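Local coordinates for UPF0098 protein YbcL (Escherichia coli, PDB 1FUX) that is of unknown function but belongs to the phosphatidylethanolamine-binding protein family, is related to a Raf kinase inhibitor protein and probably binds an anionic ligand, at residues P79-A82 / G83-D86; G97-D100 / F101-G105; K113-K116 / P117-Y120; P133-S136 / N137-G140. All blocks are in the same frame, centred on the assembly; numbering follows the deposited sequence. Where two conformers were deposited one is given.

Contact 1: P79-A82 / G83-D86; sequences PVDA and GRRD
Arg-84 sets its CG between the backbone N and the carbonyl carbon (chi1 53°) and bends again at chi3, which folds the arm back past Asp-81, whose own carboxylate is turned toward it by a chi1 of -150°. The aliphatic part of the arginine runs close beside the aspartate: Arg-84 CG lies 3.4 Å from Asp-81 O, and Arg-84 CD lies 3.3 Å from Asp-81 OD2. Arg-84 NH1 then closes a nearly straight salt bridge, with OD2 of Asp-81 at 3.1 Å. NH1 uses the syn lone pair of OD2, and OD2 lies in the guanidinium plane, although the two flat groups stand almost perpendicular. The backbone here makes two overlapping beta turns that shape the loop between strands 77-78 and 95-96 of this phosphatidylethanolamine-binding protein fold: a type II turn over Pro-79 to Ala-82, then a type I turn over Asp-81 to Arg-84, closed by Arg-84 N to Asp-81 O at 3.1 Å. Lys-89 is a second cationic partner of Asp-81 OD2. The guanidinium is held at another edge by Asp-86, OD2 receiving both NE and NH2 of Arg-84 from one face of its carboxylate plane, while Thr-88 bonds OD1. A water spans the turn, donating to Ala-82 O at 2.7 Å and to Arg-84 O at 2.8 Å; Gln-96 also bonds the latter oxygen.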
ATOM      1  N   PRO A  79      17.283  -4.574 -17.790  1.00 15.11           N
ATOM      2  CA  PRO A  79      17.000  -4.046 -19.121  1.00 16.79           C
ATOM      3  C   PRO A  79      15.638  -3.394 -19.204  1.00 17.55           C
ATOM      4  O   PRO A  79      14.771  -3.647 -18.308  1.00 16.78           O
ATOM      5  CB  PRO A  79      17.044  -5.291 -20.027  1.00 16.92           C
ATOM      6  CG  PRO A  79      16.755  -6.425 -19.131  1.00 19.13           C
ATOM      7  CD  PRO A  79      17.203  -6.021 -17.721  1.00 16.06           C
ATOM      8  N   VAL A  80      15.429  -2.620 -20.254  1.00 15.64           N
ATOM      9  CA  VAL A  80      14.103  -2.021 -20.501  1.00 15.29           C
ATOM     10  C   VAL A  80      13.043  -3.141 -20.571  1.00 13.86           C
ATOM     11  O   VAL A  80      13.331  -4.246 -21.008  1.00 12.04           O
ATOM     12  CB  VAL A  80      14.010  -1.269 -21.829  1.00 19.03           C
ATOM     13  CG1 VAL A  80      12.569  -0.870 -22.175  1.00 20.85           C
ATOM     14  CG2 VAL A  80      14.830   0.012 -21.804  1.00 17.13           C
ATOM     15  N   ASP A  81      11.909  -2.823 -19.919  1.00 13.33           N
ATOM     16  CA  ASP A  81      10.803  -3.782 -19.858  1.00 13.35           C
ATOM     17  C   ASP A  81      11.089  -4.990 -19.007  1.00 12.32           C
ATOM     18  O   ASP A  81      10.278  -5.942 -19.083  1.00 13.87           O
ATOM     19  CB  ASP A  81      10.350  -4.188 -21.290  1.00 14.10           C
ATOM     20  CG  ASP A  81       8.887  -4.530 -21.359  1.00 17.02           C
ATOM     21  OD1 ASP A  81       8.045  -4.104 -20.526  1.00 15.15           O
ATOM     22  OD2 ASP A  81       8.512  -5.237 -22.321  1.00 17.96           O
ATOM     23  N   ALA A  82      12.071  -5.051 -18.111  1.00 10.34           N
ATOM     24  CA  ALA A  82      12.291  -6.177 -17.243  1.00 12.09           C
ATOM     25  C   ALA A  82      11.043  -6.415 -16.335  1.00 10.58           C
ATOM     26  O   ALA A  82      10.840  -7.537 -15.891  1.00 14.58           O
ATOM     27  CB  ALA A  82      13.476  -5.897 -16.316  1.00 11.78           C
ATOM     28  N   GLY A  83      10.250  -5.384 -16.109  1.00 11.69           N
ATOM     29  CA  GLY A  83       9.086  -5.521 -15.236  1.00  9.81           C
ATOM     30  C   GLY A  83       7.823  -5.972 -15.915  1.00 11.56           C
ATOM     31  O   GLY A  83       6.728  -5.820 -15.286  1.00 10.22           O
ATOM     32  N   ARG A  84       7.893  -6.511 -17.153  1.00  9.75           N
ATOM     33  CA  ARG A  84       6.630  -6.962 -17.732  1.00 11.16           C
ATOM     34  C   ARG A  84       6.094  -8.119 -16.875  1.00 11.33           C
ATOM     35  O   ARG A  84       6.842  -8.965 -16.358  1.00 11.41           O
ATOM     36  CB  ARG A  84       6.817  -7.316 -19.214  1.00 12.27           C
ATOM     37  CG  ARG A  84       7.857  -8.239 -19.680  1.00 16.10           C
ATOM     38  CD  ARG A  84       7.837  -8.304 -21.218  1.00 11.92           C
ATOM     39  NE  ARG A  84       6.587  -8.755 -21.787  1.00 12.88           N
ATOM     40  CZ  ARG A  84       5.717  -8.099 -22.532  1.00 14.38           C
ATOM     41  NH1 ARG A  84       5.926  -6.810 -22.896  1.00 17.38           N
ATOM     42  NH2 ARG A  84       4.612  -8.675 -23.008  1.00 13.19           N
ATOM     43  N   ARG A  85       4.760  -8.118 -16.660  1.00 10.49           N
ATOM     44  CA  ARG A  85       4.146  -9.086 -15.768  1.00 12.12           C
ATOM     45  C   ARG A  85       4.207 -10.530 -16.247  1.00 10.50           C
ATOM     46  O   ARG A  85       4.134 -11.407 -15.386  1.00 12.50           O
ATOM     47  CB  ARG A  85       2.663  -8.757 -15.500  1.00 12.47           C
ATOM     48  CG  ARG A  85       1.745  -8.860 -16.706  1.00 14.63           C
ATOM     49  CD  ARG A  85       0.333  -8.406 -16.268  0.50 15.34           C
ATOM     50  NE  ARG A  85      -0.303  -9.402 -15.395  0.50 16.37           N
ATOM     51  CZ  ARG A  85      -1.466  -9.188 -14.776  0.50 16.01           C
ATOM     52  NH1 ARG A  85      -2.051  -8.001 -14.947  0.50 14.29           N
ATOM     53  NH2 ARG A  85      -2.068 -10.104 -14.021  0.50 14.99           N
ATOM     54  N   ASP A  86       4.445 -10.780 -17.530  1.00  8.88           N
ATOM     55  CA  ASP A  86       4.606 -12.172 -17.965  1.00 11.35           C
ATOM     56  C   ASP A  86       5.942 -12.783 -17.569  1.00 13.69           C
ATOM     57  O   ASP A  86       6.208 -13.961 -17.863  1.00 14.35           O
ATOM     58  CB  ASP A  86       4.269 -12.281 -19.455  1.00 12.21           C
ATOM     59  CG  ASP A  86       5.283 -11.618 -20.368  1.00 13.46           C
ATOM     60  OD1 ASP A  86       6.414 -11.300 -19.944  1.00 10.95           O
ATOM     61  OD2 ASP A  86       4.856 -11.363 -21.512  1.00 13.58           O
TER
HETATM   62  O   HOH W   1       9.515  -9.556 -17.100  1.00 11.07           O

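Contact 2: G97-D100 / F101-G105; sequences GRND and FGYAG
Asn-99 opens a type I turn that ends at Gly-102, and the chain returns so that Asn-99 N meets Tyr-103 O at 2.8 Å in an almost straight hydrogen bond. At Gly-102, phi 108° would jam a CB against the carbonyl O of the residue before, which calls for glycine; its CA lies over the centre of the Arg-98 guanidinium. That guanidinium reaches across the dimer interface, where NH1 bonds Asn-137 O of the second subunit. The Asn-99 side chain, with CG between backbone N and carbonyl carbon (chi1 70°), tucks into the mouth of the turn. Asn-99 OD1 accepts Tyr-103 N at 3.2 Å, from above the carbonyl plane, and makes weak bonds with the N atoms of Phe-101 and Gly-102. On the other branch, Asn-99 ND2 donates to Gly-105 O at 2.9 Å while sitting 3.4 Å above the centre of the Tyr-103 ring. Asn-99 CG and OD1 lie at the edge of the Phe-101 ring, near its plane; that ring joins an aromatic cluster with Phe-22, Phe-25, Trp-63 and His-65. With its oxygen turned to backbone N-H groups and its nitrogen to a carbonyl, the amide is fixed in one flip state.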
ATOM      1  N   GLY A  97       6.888  -8.518  -6.713  1.00 11.47           N
ATOM      2  CA  GLY A  97       5.846  -8.485  -5.710  1.00 13.04           C
ATOM      3  C   GLY A  97       4.617  -7.794  -6.356  1.00 13.40           C
ATOM      4  O   GLY A  97       4.702  -7.331  -7.489  1.00 11.09           O
ATOM      5  N   ARG A  98       3.517  -7.723  -5.615  1.00 14.27           N
ATOM      6  CA  ARG A  98       2.329  -7.090  -6.200  1.00 14.52           C
ATOM      7  C   ARG A  98       2.350  -5.575  -6.119  1.00 14.29           C
ATOM      8  O   ARG A  98       2.687  -5.041  -5.060  1.00 13.00           O
ATOM      9  CB  ARG A  98       1.185  -7.651  -5.317  1.00 17.56           C
ATOM     10  CG  ARG A  98      -0.182  -7.429  -5.975  1.00 19.91           C
ATOM     11  CD  ARG A  98      -1.189  -7.888  -4.932  1.00 22.88           C
ATOM     12  NE  ARG A  98      -2.511  -8.003  -5.483  1.00 25.90           N
ATOM     13  CZ  ARG A  98      -3.557  -7.222  -5.380  1.00 25.79           C
ATOM     14  NH1 ARG A  98      -4.570  -7.774  -6.064  1.00 26.43           N
ATOM     15  NH2 ARG A  98      -3.685  -6.088  -4.710  1.00 27.68           N
ATOM     16  N   ASN A  99       2.050  -4.841  -7.158  1.00 12.39           N
ATOM     17  CA  ASN A  99       1.990  -3.384  -7.144  1.00 10.76           C
ATOM     18  C   ASN A  99       0.591  -2.911  -6.704  1.00 10.47           C
ATOM     19  O   ASN A  99      -0.294  -3.770  -6.497  1.00 11.79           O
ATOM     20  CB  ASN A  99       2.454  -2.837  -8.496  1.00  9.50           C
ATOM     21  CG  ASN A  99       1.473  -3.109  -9.601  1.00 11.93           C
ATOM     22  OD1 ASN A  99       0.266  -3.298  -9.409  1.00 10.38           O
ATOM     23  ND2 ASN A  99       1.937  -3.217 -10.866  1.00 10.23           N
ATOM     24  N   ASP A 100       0.369  -1.611  -6.555  1.00 10.89           N
ATOM     25  CA  ASP A 100      -0.917  -1.098  -6.066  1.00 11.05           C
ATOM     26  C   ASP A 100      -1.975  -1.163  -7.115  1.00 11.45           C
ATOM     27  O   ASP A 100      -3.184  -1.144  -6.826  1.00 10.97           O
ATOM     28  CB  ASP A 100      -0.766   0.296  -5.433  1.00 12.02           C
ATOM     29  CG  ASP A 100      -0.191   0.205  -4.022  1.00 11.92           C
ATOM     30  OD1 ASP A 100      -0.318  -0.887  -3.405  1.00 11.64           O
ATOM     31  OD2 ASP A 100       0.386   1.211  -3.552  1.00 11.99           O
ATOM     32  N   PHE A 101      -1.591  -1.352  -8.402  1.00  9.65           N
ATOM     33  CA  PHE A 101      -2.567  -1.585  -9.439  1.00 12.79           C
ATOM     34  C   PHE A 101      -3.154  -2.979  -9.312  1.00 15.47           C
ATOM     35  O   PHE A 101      -4.150  -3.279 -10.014  1.00 21.04           O
ATOM     36  CB  PHE A 101      -1.944  -1.506 -10.849  1.00 11.44           C
ATOM     37  CG  PHE A 101      -1.353  -0.152 -11.123  1.00 10.87           C
ATOM     38  CD1 PHE A 101       0.012   0.048 -11.079  1.00 11.01           C
ATOM     39  CD2 PHE A 101      -2.203   0.908 -11.461  1.00 11.11           C
ATOM     40  CE1 PHE A 101       0.518   1.321 -11.377  1.00 11.67           C
ATOM     41  CE2 PHE A 101      -1.709   2.170 -11.775  1.00 13.15           C
ATOM     42  CZ  PHE A 101      -0.331   2.360 -11.730  1.00 13.56           C
ATOM     43  N   GLY A 102      -2.509  -3.900  -8.623  1.00 14.19           N
ATOM     44  CA  GLY A 102      -3.034  -5.230  -8.403  1.00 14.95           C
ATOM     45  C   GLY A 102      -2.340  -6.338  -9.176  1.00 14.41           C
ATOM     46  O   GLY A 102      -2.980  -7.383  -9.277  1.00 13.44           O
ATOM     47  N   TYR A 103      -1.156  -6.091  -9.732  1.00 12.98           N
ATOM     48  CA  TYR A 103      -0.442  -7.165 -10.418  1.00 11.29           C
ATOM     49  C   TYR A 103       1.045  -7.163 -10.080  1.00 11.46           C
ATOM     50  O   TYR A 103       1.599  -6.150  -9.638  1.00 11.51           O
ATOM     51  CB  TYR A 103      -0.648  -7.196 -11.930  1.00 11.80           C
ATOM     52  CG  TYR A 103      -0.197  -5.959 -12.661  1.00  9.72           C
ATOM     53  CD1 TYR A 103       1.098  -5.983 -13.180  1.00  9.38           C
ATOM     54  CD2 TYR A 103      -0.975  -4.833 -12.872  1.00  7.90           C
ATOM     55  CE1 TYR A 103       1.571  -4.895 -13.893  1.00  9.16           C
ATOM     56  CE2 TYR A 103      -0.530  -3.744 -13.603  1.00 10.25           C
ATOM     57  CZ  TYR A 103       0.776  -3.805 -14.090  1.00 12.45           C
ATOM     58  OH  TYR A 103       1.297  -2.726 -14.796  1.00 12.98           O
ATOM     59  N   ALA A 104       1.674  -8.322 -10.345  1.00 12.95           N
ATOM     60  CA  ALA A 104       3.100  -8.482 -10.094  1.00 13.08           C
ATOM     61  C   ALA A 104       3.915  -8.086 -11.342  1.00 14.58           C
ATOM     62  O   ALA A 104       4.192  -8.914 -12.192  1.00 15.81           O
ATOM     63  CB  ALA A 104       3.330  -9.956  -9.749  1.00 14.48           C
ATOM     64  N   GLY A 105       4.330  -6.844 -11.401  1.00 14.93           N
ATOM     65  CA  GLY A 105       5.012  -6.337 -12.616  1.00 14.26           C
ATOM     66  C   GLY A 105       5.041  -4.829 -12.449  1.00 12.58           C
ATOM     67  O   GLY A 105       4.559  -4.265 -11.427  1.00 12.89           O
TER
HETATM   68  O   HOH W   2       5.860  -5.230  -8.771  1.00 23.90           O

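Contact 3: K113-K116 / P117-Y120; sequences KGDK and PHHY
Asp-115 and His-118 meet through a short hydrogen bond, His-118 NE2 donating to Asp-115 OD2 at 2.6 Å with an angle of 170° at the hydrogen. Two conformations produce it: His-118 carries CG beside its backbone N (chi1 -72°), bringing the imidazole back toward Asp-115 and the Lys-116 carbonyl, and Asp-115 has an unstaggered chi1 of -147° that sends one oxygen to the ring. The oxygen lies in the imidazole plane, and NE2 approaches it from above the carboxylate plane; the two flat groups are steeply inclined to each other. Next to NE2 along the same ring edge, His-118 CD2 is 3.1 Å from Lys-116 O. Lys-116 leaves the backbone with CG between N and carbonyl carbon and then stretches out alongside Pro-117, CG lying 3.6 Å from Pro-117 O. Its NZ ends in a salt bridge with Asp-56, whose other oxygen bonds His-119 ND1. Residues 113-117 lead into strand 118-127, on which His-118 lies; His-118 to Tyr-120 resembles the His-x-Tyr run that, in relatives, lines the anion-binding pocket, so it probably lies near that site. His-118 ND1 is bonded to Asp-54 in turn. Held at both nitrogens by separate carboxylates, the imidazole has its rotation and its flip settled, with Asp-115 acting from the loop side and Asp-54 from the sheet.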
ATOM      1  N   LYS A 113      -5.380  14.194 -13.581  1.00 27.00           N
ATOM      2  CA  LYS A 113      -5.268  15.309 -14.524  1.00 28.86           C
ATOM      3  C   LYS A 113      -5.216  16.633 -13.761  1.00 26.65           C
ATOM      4  O   LYS A 113      -5.972  16.831 -12.808  1.00 26.58           O
ATOM      5  CB  LYS A 113      -6.448  15.323 -15.502  1.00 31.91           C
ATOM      6  CG  LYS A 113      -6.708  14.005 -16.213  1.00 35.62           C
ATOM      7  CD  LYS A 113      -7.092  14.230 -17.678  1.00 38.32           C
ATOM      8  CE  LYS A 113      -7.809  13.001 -18.230  1.00 39.74           C
ATOM      9  NZ  LYS A 113      -7.080  12.486 -19.432  1.00 40.44           N
ATOM     10  N   GLY A 114      -4.318  17.518 -14.159  1.00 26.95           N
ATOM     11  CA  GLY A 114      -4.210  18.825 -13.521  1.00 28.01           C
ATOM     12  C   GLY A 114      -3.439  18.874 -12.224  1.00 26.92           C
ATOM     13  O   GLY A 114      -3.294  19.956 -11.648  1.00 26.97           O
ATOM     14  N   ASP A 115      -2.981  17.741 -11.704  1.00 26.76           N
ATOM     15  CA  ASP A 115      -2.249  17.730 -10.448  1.00 28.14           C
ATOM     16  C   ASP A 115      -0.842  18.287 -10.539  1.00 26.41           C
ATOM     17  O   ASP A 115      -0.266  18.459 -11.613  1.00 24.53           O
ATOM     18  CB  ASP A 115      -2.166  16.294  -9.934  1.00 30.28           C
ATOM     19  CG  ASP A 115      -2.190  16.134  -8.441  1.00 31.96           C
ATOM     20  OD1 ASP A 115      -2.429  17.141  -7.727  1.00 34.79           O
ATOM     21  OD2 ASP A 115      -1.989  14.995  -7.959  1.00 31.05           O
ATOM     22  N   LYS A 116      -0.274  18.590  -9.354  1.00 25.85           N
ATOM     23  CA  LYS A 116       1.140  19.012  -9.316  1.00 26.95           C
ATOM     24  C   LYS A 116       1.922  17.813  -9.853  1.00 24.83           C
ATOM     25  O   LYS A 116       1.350  16.719  -9.732  1.00 23.31           O
ATOM     26  CB  LYS A 116       1.581  19.297  -7.873  1.00 29.65           C
ATOM     27  CG  LYS A 116       1.563  18.088  -6.938  1.00 32.59           C
ATOM     28  CD  LYS A 116       2.406  18.286  -5.680  1.00 35.52           C
ATOM     29  CE  LYS A 116       2.801  16.920  -5.101  1.00 38.50           C
ATOM     30  NZ  LYS A 116       4.054  16.969  -4.265  1.00 38.72           N
ATOM     31  N   PRO A 117       3.117  17.973 -10.365  1.00 24.14           N
ATOM     32  CA  PRO A 117       3.910  16.864 -10.857  1.00 23.11           C
ATOM     33  C   PRO A 117       4.154  15.894  -9.724  1.00 22.39           C
ATOM     34  O   PRO A 117       4.291  16.292  -8.561  1.00 21.24           O
ATOM     35  CB  PRO A 117       5.212  17.490 -11.333  1.00 26.06           C
ATOM     36  CG  PRO A 117       4.818  18.908 -11.658  1.00 26.31           C
ATOM     37  CD  PRO A 117       3.831  19.260 -10.557  1.00 26.34           C
ATOM     38  N   HIS A 118       4.133  14.586 -10.008  1.00 19.45           N
ATOM     39  CA  HIS A 118       4.418  13.618  -8.979  1.00 16.88           C
ATOM     40  C   HIS A 118       5.867  13.193  -9.191  1.00 17.57           C
ATOM     41  O   HIS A 118       6.410  13.250 -10.293  1.00 17.26           O
ATOM     42  CB  HIS A 118       3.511  12.377  -9.103  1.00 16.94           C
ATOM     43  CG  HIS A 118       2.096  12.635  -8.715  1.00 14.36           C
ATOM     44  ND1 HIS A 118       1.244  11.610  -8.385  1.00 15.62           N
ATOM     45  CD2 HIS A 118       1.376  13.799  -8.599  1.00 16.82           C
ATOM     46  CE1 HIS A 118       0.046  12.116  -8.077  1.00 16.52           C
ATOM     47  NE2 HIS A 118       0.120  13.423  -8.197  1.00 16.54           N
ATOM     48  N   HIS A 119       6.488  12.819  -8.098  1.00 17.14           N
ATOM     49  CA  HIS A 119       7.888  12.412  -8.075  1.00 17.94           C
ATOM     50  C   HIS A 119       7.948  10.908  -7.967  1.00 18.80           C
ATOM     51  O   HIS A 119       7.523  10.369  -6.930  1.00 20.60           O
ATOM     52  CB  HIS A 119       8.431  13.078  -6.783  1.00 21.47           C
ATOM     53  CG  HIS A 119       8.471  14.558  -7.038  1.00 26.74           C
ATOM     54  ND1 HIS A 119       7.338  15.339  -6.799  1.00 29.41           N
ATOM     55  CD2 HIS A 119       9.428  15.359  -7.547  1.00 27.60           C
ATOM     56  CE1 HIS A 119       7.613  16.595  -7.130  1.00 30.15           C
ATOM     57  NE2 HIS A 119       8.864  16.619  -7.579  1.00 30.90           N
ATOM     58  N   TYR A 120       8.385  10.190  -8.978  1.00 14.53           N
ATOM     59  CA  TYR A 120       8.395   8.738  -8.946  1.00 14.06           C
ATOM     60  C   TYR A 120       9.776   8.278  -8.495  1.00 16.02           C
ATOM     61  O   TYR A 120      10.728   8.576  -9.250  1.00 17.13           O
ATOM     62  CB  TYR A 120       8.069   8.164 -10.357  1.00 13.08           C
ATOM     63  CG  TYR A 120       6.659   8.608 -10.666  1.00 13.62           C
ATOM     64  CD1 TYR A 120       6.408   9.837 -11.252  1.00 12.78           C
ATOM     65  CD2 TYR A 120       5.583   7.763 -10.344  1.00 13.56           C
ATOM     66  CE1 TYR A 120       5.109  10.256 -11.516  1.00 14.46           C
ATOM     67  CE2 TYR A 120       4.265   8.198 -10.572  1.00 12.97           C
ATOM     68  CZ  TYR A 120       4.059   9.417 -11.173  1.00 14.95           C
ATOM     69  OH  TYR A 120       2.783   9.897 -11.413  1.00 15.53           O
TER

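Contact 4: P133-S136 / N137-G140; sequences PVDS and NSSG
Asp-135 and Ser-138 close a type I beta turn reinforced by an Asx turn, just ahead of helix 140-148. The backbone bond of the turn runs from Ser-138 N to Asp-135 O at 3.0 Å. The side chains supply two further bonds in complementary directions. Asp-135, its CG between the backbone N and the carbonyl carbon (chi1 61°), bends its carboxylate over the turn so that OD1 accepts Asn-137 N at 2.9 Å, from above the carboxylate plane; this is the Asx bond. Ser-138 answers from the far end: with OG beside its own backbone N (chi1 -60°), the hydroxyl points back and accepts Asp-135 N at 2.9 Å in a nearly straight line. The turn is thus tied by a backbone bond and by one side-chain oxygen from each end. Van der Waals contact is slight: Val-134 CB lies 3.6 Å from Ser-138 OG, while Val-134 and Pro-133 also lie on Met-146 of the helix. Capping belongs to Ser-139, the N-cap, whose OG bonds Leu-142 N; the same OG is also hydrogen-bonded to Asp-100 O of the second subunit, which brings this loop into the dimer interface. Solvent completes the set: one water donates to Asp-135 OD1 at 2.9 Å and lies 2.6 Å from Ser-138 OG, linking the two side chains across the turn.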
ATOM      1  N   PRO A 133      11.527 -13.936   1.304  1.00 23.78           N
ATOM      2  CA  PRO A 133      10.358 -14.678   0.925  1.00 24.05           C
ATOM      3  C   PRO A 133       9.284 -13.804   0.285  1.00 22.11           C
ATOM      4  O   PRO A 133       8.371 -13.404   0.985  1.00 24.01           O
ATOM      5  CB  PRO A 133       9.846 -15.309   2.213  1.00 23.65           C
ATOM      6  CG  PRO A 133      10.322 -14.363   3.267  1.00 26.05           C
ATOM      7  CD  PRO A 133      11.655 -13.842   2.793  1.00 24.18           C
ATOM      8  N   VAL A 134       9.421 -13.440  -0.975  1.00 21.05           N
ATOM      9  CA  VAL A 134       8.386 -12.642  -1.618  1.00 20.72           C
ATOM     10  C   VAL A 134       7.822 -13.460  -2.778  1.00 21.24           C
ATOM     11  O   VAL A 134       8.483 -14.336  -3.350  1.00 20.10           O
ATOM     12  CB  VAL A 134       8.678 -11.199  -1.972  1.00 22.55           C
ATOM     13  CG1 VAL A 134       9.978 -10.656  -1.427  1.00 23.94           C
ATOM     14  CG2 VAL A 134       8.402 -10.747  -3.391  1.00 21.65           C
ATOM     15  N   ASP A 135       6.534 -13.216  -3.008  1.00 19.05           N
ATOM     16  CA  ASP A 135       5.889 -13.890  -4.128  1.00 18.69           C
ATOM     17  C   ASP A 135       4.987 -12.891  -4.823  1.00 17.09           C
ATOM     18  O   ASP A 135       4.940 -11.698  -4.455  1.00 14.96           O
ATOM     19  CB  ASP A 135       5.245 -15.187  -3.701  1.00 19.53           C
ATOM     20  CG  ASP A 135       4.153 -15.055  -2.664  1.00 23.04           C
ATOM     21  OD1 ASP A 135       3.466 -14.015  -2.568  1.00 20.03           O
ATOM     22  OD2 ASP A 135       3.985 -16.083  -1.942  1.00 22.49           O
ATOM     23  N   SER A 136       4.185 -13.369  -5.772  1.00 14.92           N
ATOM     24  CA  SER A 136       3.337 -12.444  -6.508  1.00 17.69           C
ATOM     25  C   SER A 136       2.255 -11.841  -5.644  1.00 17.26           C
ATOM     26  O   SER A 136       1.685 -10.847  -6.108  1.00 18.03           O
ATOM     27  CB  SER A 136       2.741 -13.112  -7.759  1.00 17.02           C
ATOM     28  OG  SER A 136       1.963 -14.190  -7.279  1.00 19.29           O
ATOM     29  N   ASN A 137       1.959 -12.421  -4.490  1.00 17.04           N
ATOM     30  CA  ASN A 137       0.936 -11.860  -3.625  1.00 18.73           C
ATOM     31  C   ASN A 137       1.544 -10.910  -2.588  1.00 17.70           C
ATOM     32  O   ASN A 137       0.762 -10.356  -1.804  1.00 16.30           O
ATOM     33  CB  ASN A 137       0.302 -13.021  -2.868  1.00 23.85           C
ATOM     34  CG  ASN A 137      -0.657 -13.819  -3.731  1.00 27.04           C
ATOM     35  OD1 ASN A 137      -1.457 -13.291  -4.524  1.00 29.07           O
ATOM     36  ND2 ASN A 137      -0.552 -15.135  -3.508  1.00 28.21           N
ATOM     37  N   SER A 138       2.845 -10.747  -2.492  1.00 13.57           N
ATOM     38  CA  SER A 138       3.416  -9.867  -1.480  1.00 15.27           C
ATOM     39  C   SER A 138       3.085  -8.403  -1.723  1.00 13.99           C
ATOM     40  O   SER A 138       3.526  -7.849  -2.718  1.00 11.31           O
ATOM     41  CB  SER A 138       4.965 -10.009  -1.453  1.00 16.65           C
ATOM     42  OG  SER A 138       5.232 -11.381  -1.132  1.00 17.97           O
ATOM     43  N   SER A 139       2.345  -7.734  -0.811  1.00 13.27           N
ATOM     44  CA  SER A 139       2.063  -6.318  -1.042  1.00 10.87           C
ATOM     45  C   SER A 139       3.325  -5.460  -1.015  1.00 11.17           C
ATOM     46  O   SER A 139       4.350  -5.838  -0.430  1.00 12.75           O
ATOM     47  CB  SER A 139       1.140  -5.778   0.086  1.00 12.81           C
ATOM     48  OG  SER A 139       1.884  -5.747   1.292  1.00 11.73           O
ATOM     49  N   GLY A 140       3.234  -4.249  -1.550  1.00 10.27           N
ATOM     50  CA  GLY A 140       4.389  -3.338  -1.515  1.00 10.80           C
ATOM     51  C   GLY A 140       4.877  -3.086  -0.092  1.00 11.78           C
ATOM     52  O   GLY A 140       6.106  -3.077   0.147  1.00 11.82           O
TER
HETATM   53  O   HOH W   3       3.374 -12.785   0.054  1.00 23.20           O

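Contacts 1, 2 and 4 touch in series in space, contact 1 to 2 and 2 to 4, whereas contact 3 lies apart, centre to centre about 24 Å from contact 1, about 21 Å from contact 2 and about 27 Å from contact 4. Contacts 1 and 2 touch where Arg-85 CB meets Ala-104 O at 3.6 Å. Contacts 2 and 4 are closer, centres about 9 Å apart, joined by a probable hydrogen bond from Arg-98 N to Ser-138 O at 2.9 Å; both also reach the second subunit. His-65 bridges the separation to contact 3, its ring meeting Phe-101 of contact 2 and Tyr-120 of contact 3; by inference from relatives, His-65 and contact 3 probably lie near the family's ligand pocket.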